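Local coordinates for chitin elicitor receptor kinase 1 (Arabidopsis thaliana, PDB 4EBY), which probably senses chitin oligomers through its LysM ectodomain and, by chitin-induced dimerization, activates plant immune signalling, at residues L100-N110 with A121-C129. Numbering follows the deposited sequence.
With NAG (2-acetamido-2-deoxy-beta-D-glucopyranose), chain D; NAG (2-acetamido-2-deoxy-beta-D-glucopyranose), chain E.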
ATOM      1  N   LEU A 100      -5.653  -1.989   1.642  1.00 14.21           N
ATOM      2  CA  LEU A 100      -4.815  -0.796   1.723  1.00 12.06           C
ATOM      3  C   LEU A 100      -5.649   0.414   2.102  1.00 15.69           C
ATOM      4  O   LEU A 100      -5.112   1.436   2.518  1.00 16.58           O
ATOM      5  CB  LEU A 100      -4.104  -0.540   0.393  1.00 11.93           C
ATOM      6  CG  LEU A 100      -3.036  -1.566   0.013  1.00 12.25           C
ATOM      7  CD1 LEU A 100      -2.793  -1.498  -1.482  1.00 14.01           C
ATOM      8  CD2 LEU A 100      -1.736  -1.293   0.809  1.00 16.18           C
ATOM      9  N   THR A 101      -6.964   0.293   1.929  1.00 15.17           N
ATOM     10  CA  THR A 101      -7.914   1.299   2.415  1.00 14.74           C
ATOM     11  C   THR A 101      -9.014   0.600   3.214  1.00 15.50           C
ATOM     12  O   THR A 101      -9.000  -0.626   3.336  1.00 16.90           O
ATOM     13  CB  THR A 101      -8.484   2.144   1.243  1.00 16.50           C
ATOM     14  OG1 THR A 101      -9.093   3.340   1.754  1.00 17.54           O
ATOM     15  CG2 THR A 101      -9.513   1.330   0.425  1.00 16.07           C
ATOM     16  N   THR A 102      -9.940   1.370   3.799  1.00 15.80           N
ATOM     17  CA  THR A 102     -11.040   0.775   4.559  1.00 15.85           C
ATOM     18  C   THR A 102     -12.379   1.227   4.007  1.00 15.99           C
ATOM     19  O   THR A 102     -12.480   2.284   3.382  1.00 17.98           O
ATOM     20  CB  THR A 102     -10.995   1.158   6.049  1.00 19.86           C
ATOM     21  OG1 THR A 102     -11.205   2.569   6.195  1.00 20.61           O
ATOM     22  CG2 THR A 102      -9.655   0.769   6.659  1.00 20.40           C
ATOM     23  N   MET A 103     -13.409   0.436   4.270  1.00 17.01           N
ATOM     24  CA  MET A 103     -14.733   0.791   3.787  1.00 19.11           C
ATOM     25  C   MET A 103     -15.209   2.064   4.460  1.00 21.52           C
ATOM     26  O   MET A 103     -15.862   2.888   3.829  1.00 21.21           O
ATOM     27  CB  MET A 103     -15.727  -0.347   4.001  1.00 24.41           C
ATOM     28  CG  MET A 103     -15.844  -0.816   5.417  1.00 29.35           C
ATOM     29  SD  MET A 103     -17.013  -2.180   5.475  1.00 62.19           S
ATOM     30  CE  MET A 103     -18.480  -1.308   4.947  1.00 39.27           C
ATOM     31  N   GLU A 104     -14.866   2.243   5.732  1.00 21.02           N
ATOM     32  CA  GLU A 104     -15.287   3.450   6.433  1.00 18.82           C
ATOM     33  C   GLU A 104     -14.657   4.697   5.815  1.00 17.38           C
ATOM     34  O   GLU A 104     -15.318   5.743   5.682  1.00 20.54           O
ATOM     35  CB  GLU A 104     -14.937   3.356   7.928  1.00 22.94           C
ATOM     36  CG  GLU A 104     -15.700   2.270   8.678  1.00 32.46           C
ATOM     37  CD  GLU A 104     -15.133   0.853   8.508  1.00 38.85           C
ATOM     38  OE1 GLU A 104     -14.079   0.646   7.855  1.00 26.89           O
ATOM     39  OE2 GLU A 104     -15.769  -0.077   9.049  1.00 44.25           O
ATOM     40  N   SER A 105     -13.383   4.592   5.444  1.00 16.69           N
ATOM     41  CA  SER A 105     -12.686   5.715   4.825  1.00 15.42           C
ATOM     42  C   SER A 105     -13.333   6.063   3.485  1.00 19.53           C
ATOM     43  O   SER A 105     -13.596   7.236   3.189  1.00 19.38           O
ATOM     44  CB  SER A 105     -11.195   5.405   4.650  1.00 20.04           C
ATOM     45  OG  SER A 105     -10.525   6.450   3.954  1.00 17.33           O
ATOM     46  N   LEU A 106     -13.594   5.034   2.689  1.00 17.85           N
ATOM     47  CA  LEU A 106     -14.243   5.253   1.390  1.00 15.53           C
ATOM     48  C   LEU A 106     -15.597   5.918   1.540  1.00 19.26           C
ATOM     49  O   LEU A 106     -15.915   6.864   0.819  1.00 18.56           O
ATOM     50  CB  LEU A 106     -14.416   3.937   0.640  1.00 17.47           C
ATOM     51  CG  LEU A 106     -13.168   3.304   0.064  1.00 17.60           C
ATOM     52  CD1 LEU A 106     -13.485   1.895  -0.443  1.00 19.46           C
ATOM     53  CD2 LEU A 106     -12.601   4.181  -1.081  1.00 17.03           C
ATOM     54  N   GLN A 107     -16.409   5.426   2.476  1.00 18.16           N
ATOM     55  CA  GLN A 107     -17.760   5.963   2.618  1.00 21.33           C
ATOM     56  C   GLN A 107     -17.721   7.420   3.096  1.00 22.07           C
ATOM     57  O   GLN A 107     -18.527   8.239   2.672  1.00 24.44           O
ATOM     58  CB  GLN A 107     -18.587   5.076   3.552  1.00 19.49           C
ATOM     59  CG  GLN A 107     -20.050   5.521   3.687  1.00 30.38           C
ATOM     60  CD  GLN A 107     -20.935   4.458   4.342  1.00 46.73           C
ATOM     61  OE1 GLN A 107     -20.709   3.252   4.186  1.00 43.67           O
ATOM     62  NE2 GLN A 107     -21.943   4.906   5.087  1.00 54.77           N
ATOM     63  N   ALA A 108     -16.768   7.760   3.954  1.00 19.82           N
ATOM     64  CA  ALA A 108     -16.702   9.121   4.480  1.00 21.25           C
ATOM     65  C   ALA A 108     -16.315  10.170   3.435  1.00 21.02           C
ATOM     66  O   ALA A 108     -16.767  11.317   3.497  1.00 26.53           O
ATOM     67  CB  ALA A 108     -15.749   9.182   5.697  1.00 23.15           C
ATOM     68  N   ARG A 109     -15.497   9.770   2.462  1.00 17.18           N
ATOM     69  CA  ARG A 109     -14.877  10.722   1.548  1.00 18.40           C
ATOM     70  C   ARG A 109     -15.479  10.702   0.149  1.00 21.67           C
ATOM     71  O   ARG A 109     -15.007  11.426  -0.717  1.00 21.75           O
ATOM     72  CB  ARG A 109     -13.367  10.473   1.431  1.00 19.04           C
ATOM     73  CG  ARG A 109     -12.978   9.216   0.662  1.00 18.17           C
ATOM     74  CD  ARG A 109     -11.537   8.777   0.982  1.00 18.93           C
ATOM     75  NE  ARG A 109     -10.524   9.772   0.625  1.00 19.66           N
ATOM     76  CZ  ARG A 109      -9.928  10.607   1.475  1.00 21.45           C
ATOM     77  NH1 ARG A 109      -8.997  11.439   1.013  1.00 23.47           N
ATOM     78  NH2 ARG A 109     -10.250  10.629   2.770  1.00 20.32           N
ATOM     79  N   ASN A 110     -16.516   9.888  -0.047  1.00 18.64           N
ATOM     80  CA  ASN A 110     -17.242   9.835  -1.330  1.00 19.75           C
ATOM     81  C   ASN A 110     -18.716  10.085  -1.072  1.00 20.81           C
ATOM     82  O   ASN A 110     -19.214   9.731  -0.002  1.00 22.79           O
ATOM     83  CB  ASN A 110     -17.034   8.482  -2.012  1.00 18.26           C
ATOM     84  CG  ASN A 110     -15.603   8.281  -2.436  1.00 18.19           C
ATOM     85  OD1 ASN A 110     -14.824   7.571  -1.770  1.00 21.33           O
ATOM     86  ND2 ASN A 110     -15.227   8.939  -3.510  1.00 15.51           N
ATOM     87  N   ALA A 121     -19.055   5.875 -11.801  1.00 26.86           N
ATOM     88  CA  ALA A 121     -18.687   6.839 -10.760  1.00 24.44           C
ATOM     89  C   ALA A 121     -17.184   6.697 -10.517  1.00 26.57           C
ATOM     90  O   ALA A 121     -16.597   5.637 -10.779  1.00 22.42           O
ATOM     91  CB  ALA A 121     -19.463   6.575  -9.469  1.00 22.89           C
ATOM     92  N   THR A 122     -16.550   7.756 -10.015  1.00 19.60           N
ATOM     93  CA  THR A 122     -15.153   7.681  -9.637  1.00 14.76           C
ATOM     94  C   THR A 122     -15.096   7.860  -8.118  1.00 15.50           C
ATOM     95  O   THR A 122     -15.762   8.756  -7.578  1.00 20.40           O
ATOM     96  CB  THR A 122     -14.335   8.790 -10.282  1.00 22.09           C
ATOM     97  OG1 THR A 122     -14.395   8.664 -11.719  1.00 24.11           O
ATOM     98  CG2 THR A 122     -12.902   8.704  -9.838  1.00 19.85           C
ATOM     99  N   LEU A 123     -14.325   6.994  -7.467  1.00 15.75           N
ATOM    100  CA  LEU A 123     -14.099   7.107  -6.029  1.00 16.00           C
ATOM    101  C   LEU A 123     -12.734   7.684  -5.763  1.00 17.90           C
ATOM    102  O   LEU A 123     -11.750   7.356  -6.445  1.00 18.37           O
ATOM    103  CB  LEU A 123     -14.183   5.730  -5.347  1.00 15.75           C
ATOM    104  CG  LEU A 123     -15.484   4.944  -5.554  1.00 16.44           C
ATOM    105  CD1 LEU A 123     -15.426   3.634  -4.744  1.00 16.90           C
ATOM    106  CD2 LEU A 123     -16.733   5.766  -5.179  1.00 17.77           C
ATOM    107  N   ASN A 124     -12.684   8.514  -4.717  1.00 15.60           N
ATOM    108  CA  ASN A 124     -11.450   8.963  -4.088  1.00 17.69           C
ATOM    109  C   ASN A 124     -11.067   7.906  -3.056  1.00 15.17           C
ATOM    110  O   ASN A 124     -11.845   7.610  -2.145  1.00 16.07           O
ATOM    111  CB  ASN A 124     -11.720  10.315  -3.420  1.00 19.05           C
ATOM    112  CG  ASN A 124     -10.472  10.937  -2.815  1.00 19.75           C
ATOM    113  OD1 ASN A 124      -9.742  10.292  -2.077  1.00 19.74           O
ATOM    114  ND2 ASN A 124     -10.231  12.208  -3.134  1.00 30.44           N
ATOM    115  N   VAL A 125      -9.894   7.292  -3.246  1.00 14.85           N
ATOM    116  CA  VAL A 125      -9.461   6.166  -2.410  1.00 13.14           C
ATOM    117  C   VAL A 125      -8.197   6.526  -1.654  1.00 15.44           C
ATOM    118  O   VAL A 125      -7.141   6.685  -2.264  1.00 15.98           O
ATOM    119  CB  VAL A 125      -9.150   4.946  -3.290  1.00 14.58           C
ATOM    120  CG1 VAL A 125      -8.714   3.772  -2.422  1.00 14.58           C
ATOM    121  CG2 VAL A 125     -10.389   4.552  -4.134  1.00 16.40           C
ATOM    122  N   LEU A 126      -8.304   6.672  -0.332  1.00 13.84           N
ATOM    123  CA  LEU A 126      -7.153   7.065   0.478  1.00 13.14           C
ATOM    124  C   LEU A 126      -6.350   5.867   0.958  1.00 12.96           C
ATOM    125  O   LEU A 126      -6.885   4.935   1.565  1.00 15.40           O
ATOM    126  CB  LEU A 126      -7.639   7.880   1.693  1.00 14.23           C
ATOM    127  CG  LEU A 126      -6.529   8.268   2.663  1.00 16.19           C
ATOM    128  CD1 LEU A 126      -5.537   9.173   1.955  1.00 19.18           C
ATOM    129  CD2 LEU A 126      -7.147   8.963   3.898  1.00 18.55           C
ATOM    130  N   VAL A 127      -5.049   5.898   0.696  1.00 13.75           N
ATOM    131  CA  VAL A 127      -4.150   4.902   1.256  1.00 13.14           C
ATOM    132  C   VAL A 127      -3.073   5.683   2.015  1.00 15.69           C
ATOM    133  O   VAL A 127      -2.443   6.594   1.452  1.00 15.28           O
ATOM    134  CB  VAL A 127      -3.495   4.078   0.130  1.00 13.24           C
ATOM    135  CG1 VAL A 127      -2.432   3.159   0.685  1.00 14.82           C
ATOM    136  CG2 VAL A 127      -4.568   3.247  -0.640  1.00 14.49           C
ATOM    137  N   ASN A 128      -2.862   5.337   3.280  1.00 13.90           N
ATOM    138  CA  ASN A 128      -1.914   6.088   4.091  1.00 14.28           C
ATOM    139  C   ASN A 128      -0.488   5.602   3.880  1.00 17.09           C
ATOM    140  O   ASN A 128      -0.261   4.531   3.300  1.00 17.17           O
ATOM    141  CB  ASN A 128      -2.306   5.975   5.554  1.00 16.27           C
ATOM    142  CG  ASN A 128      -3.544   6.771   5.873  1.00 16.74           C
ATOM    143  OD1 ASN A 128      -3.899   7.708   5.143  1.00 19.04           O
ATOM    144  ND2 ASN A 128      -4.194   6.423   6.997  1.00 18.12           N
ATOM    145  N   CYS A 129       0.474   6.409   4.327  1.00 16.16           N
ATOM    146  CA  CYS A 129       1.877   6.031   4.170  1.00 16.44           C
ATOM    147  C   CYS A 129       2.679   6.651   5.289  1.00 20.23           C
ATOM    148  O   CYS A 129       2.144   7.419   6.082  1.00 18.21           O
ATOM    149  CB  CYS A 129       2.413   6.511   2.813  1.00 18.68           C
ATOM    150  SG  CYS A 129       2.097   8.280   2.413  1.00 20.72           S
TER
HETATM  151  C1  NAG D   1      -5.231   7.323   7.472  1.00 19.74           C
HETATM  152  C2  NAG D   1      -6.430   6.440   7.834  1.00 22.98           C
HETATM  153  C3  NAG D   1      -7.552   7.240   8.490  1.00 30.24           C
HETATM  154  C4  NAG D   1      -7.034   8.169   9.566  1.00 33.77           C
HETATM  155  C5  NAG D   1      -5.787   8.917   9.098  1.00 28.30           C
HETATM  156  C6  NAG D   1      -5.192   9.780  10.204  1.00 31.08           C
HETATM  157  C7  NAG D   1      -6.848   4.639   6.238  1.00 28.38           C
HETATM  158  C8  NAG D   1      -7.576   4.257   4.951  1.00 19.83           C
HETATM  159  N2  NAG D   1      -7.009   5.882   6.626  1.00 26.70           N
HETATM  160  O3  NAG D   1      -8.532   6.377   9.035  1.00 32.99           O
HETATM  161  O4  NAG D   1      -8.064   9.094   9.866  1.00 38.34           O
HETATM  162  O5  NAG D   1      -4.812   8.000   8.643  1.00 24.52           O
HETATM  163  O6  NAG D   1      -4.826   9.001  11.321  1.00 34.29           O
HETATM  164  O7  NAG D   1      -6.133   3.842   6.846  1.00 41.87           O
HETATM  165  C1  NAG E   1      -7.383  13.971  -1.057  1.00 19.45           C
HETATM  166  C2  NAG E   1      -6.858  15.412  -1.103  1.00 21.94           C
HETATM  167  C3  NAG E   1      -7.610  16.233  -0.063  1.00 28.89           C
HETATM  168  C4  NAG E   1      -9.102  16.141  -0.338  1.00 35.14           C
HETATM  169  C5  NAG E   1      -9.560  14.697  -0.454  1.00 33.92           C
HETATM  170  C6  NAG E   1     -11.034  14.643  -0.858  1.00 28.00           C
HETATM  171  C7  NAG E   1      -4.586  16.181  -1.603  1.00 27.12           C
HETATM  172  C8  NAG E   1      -3.118  16.057  -1.269  1.00 22.41           C
HETATM  173  N2  NAG E   1      -5.433  15.498  -0.831  1.00 22.45           N
HETATM  174  O3  NAG E   1      -7.176  17.582  -0.107  1.00 31.39           O
HETATM  175  O4  NAG E   1      -9.834  16.708   0.720  1.00 46.06           O
HETATM  176  O5  NAG E   1      -8.758  14.001  -1.385  1.00 29.20           O
HETATM  177  O6  NAG E   1     -11.240  15.171  -2.156  1.00 37.31           O
HETATM  178  O7  NAG E   1      -4.946  16.889  -2.548  1.00 26.95           O
HETATM  179  O   HOH W   1      -4.164   3.155   4.534  1.00 19.33           O
HETATM  180  O   HOH W   2     -10.626   5.642   1.218  1.00 16.13           O
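Arg109 of helix 103-109 reaches across to Asn124 and Leu126 of strand 122-128, joining the second helix of a LysM βααβ unit to its closing strand. Helix and strand axes come within 8.0 Å at 135°, while helix 89-96 packs on Leu106 and strand 74-82 pairs antiparallel with 122-128. From CB outward, Arg109 crosses Asn124 and Leu126 at about a right angle. Its CG sits between backbone N and carbonyl carbon (chi1 72°), which sends the chain toward the strand; CG and CD both pass the carbonyl O of Asn124, CG at 3.4 Å. After a bend about the CG-CD bond, NE donates an almost straight bond to Asn124 OD1 (2.9 Å), with OD1 in the guanidinium plane but NE well above the amide plane. Farther out, CZ rests over Leu126 CB at 3.6 Å, one guanidinium face thus lying on aliphatic carbon; NH1 adds a weak bond to the same OD1 and another to Asn78, and NH2 ends near Leu126 CD2. Asn124 turns its other amide atom outward, ND2 donating to O5 of the chain E sugar, so the arginine helps fix the rotation of a glycan-contacting amide. At the helix start, Thr102 OG1 caps the helix by accepting from Ser105 N. Leu106 CD2 meets Val125 CG2 at 3.8 Å beneath the helix, and Leu100 CB packs on the methyls of Val127. Asn128 ND2 is covalently linked to C1 of the chain D sugar, whose acetamide methyl C8 lies beside Thr101 and Ser105. Thr101 OG1 donates to Leu126 O (2.7 Å) and accepts from a water that also bonds Ser105 OG and accepts a hydrogen bond from Leu126 N at 3.0 Å.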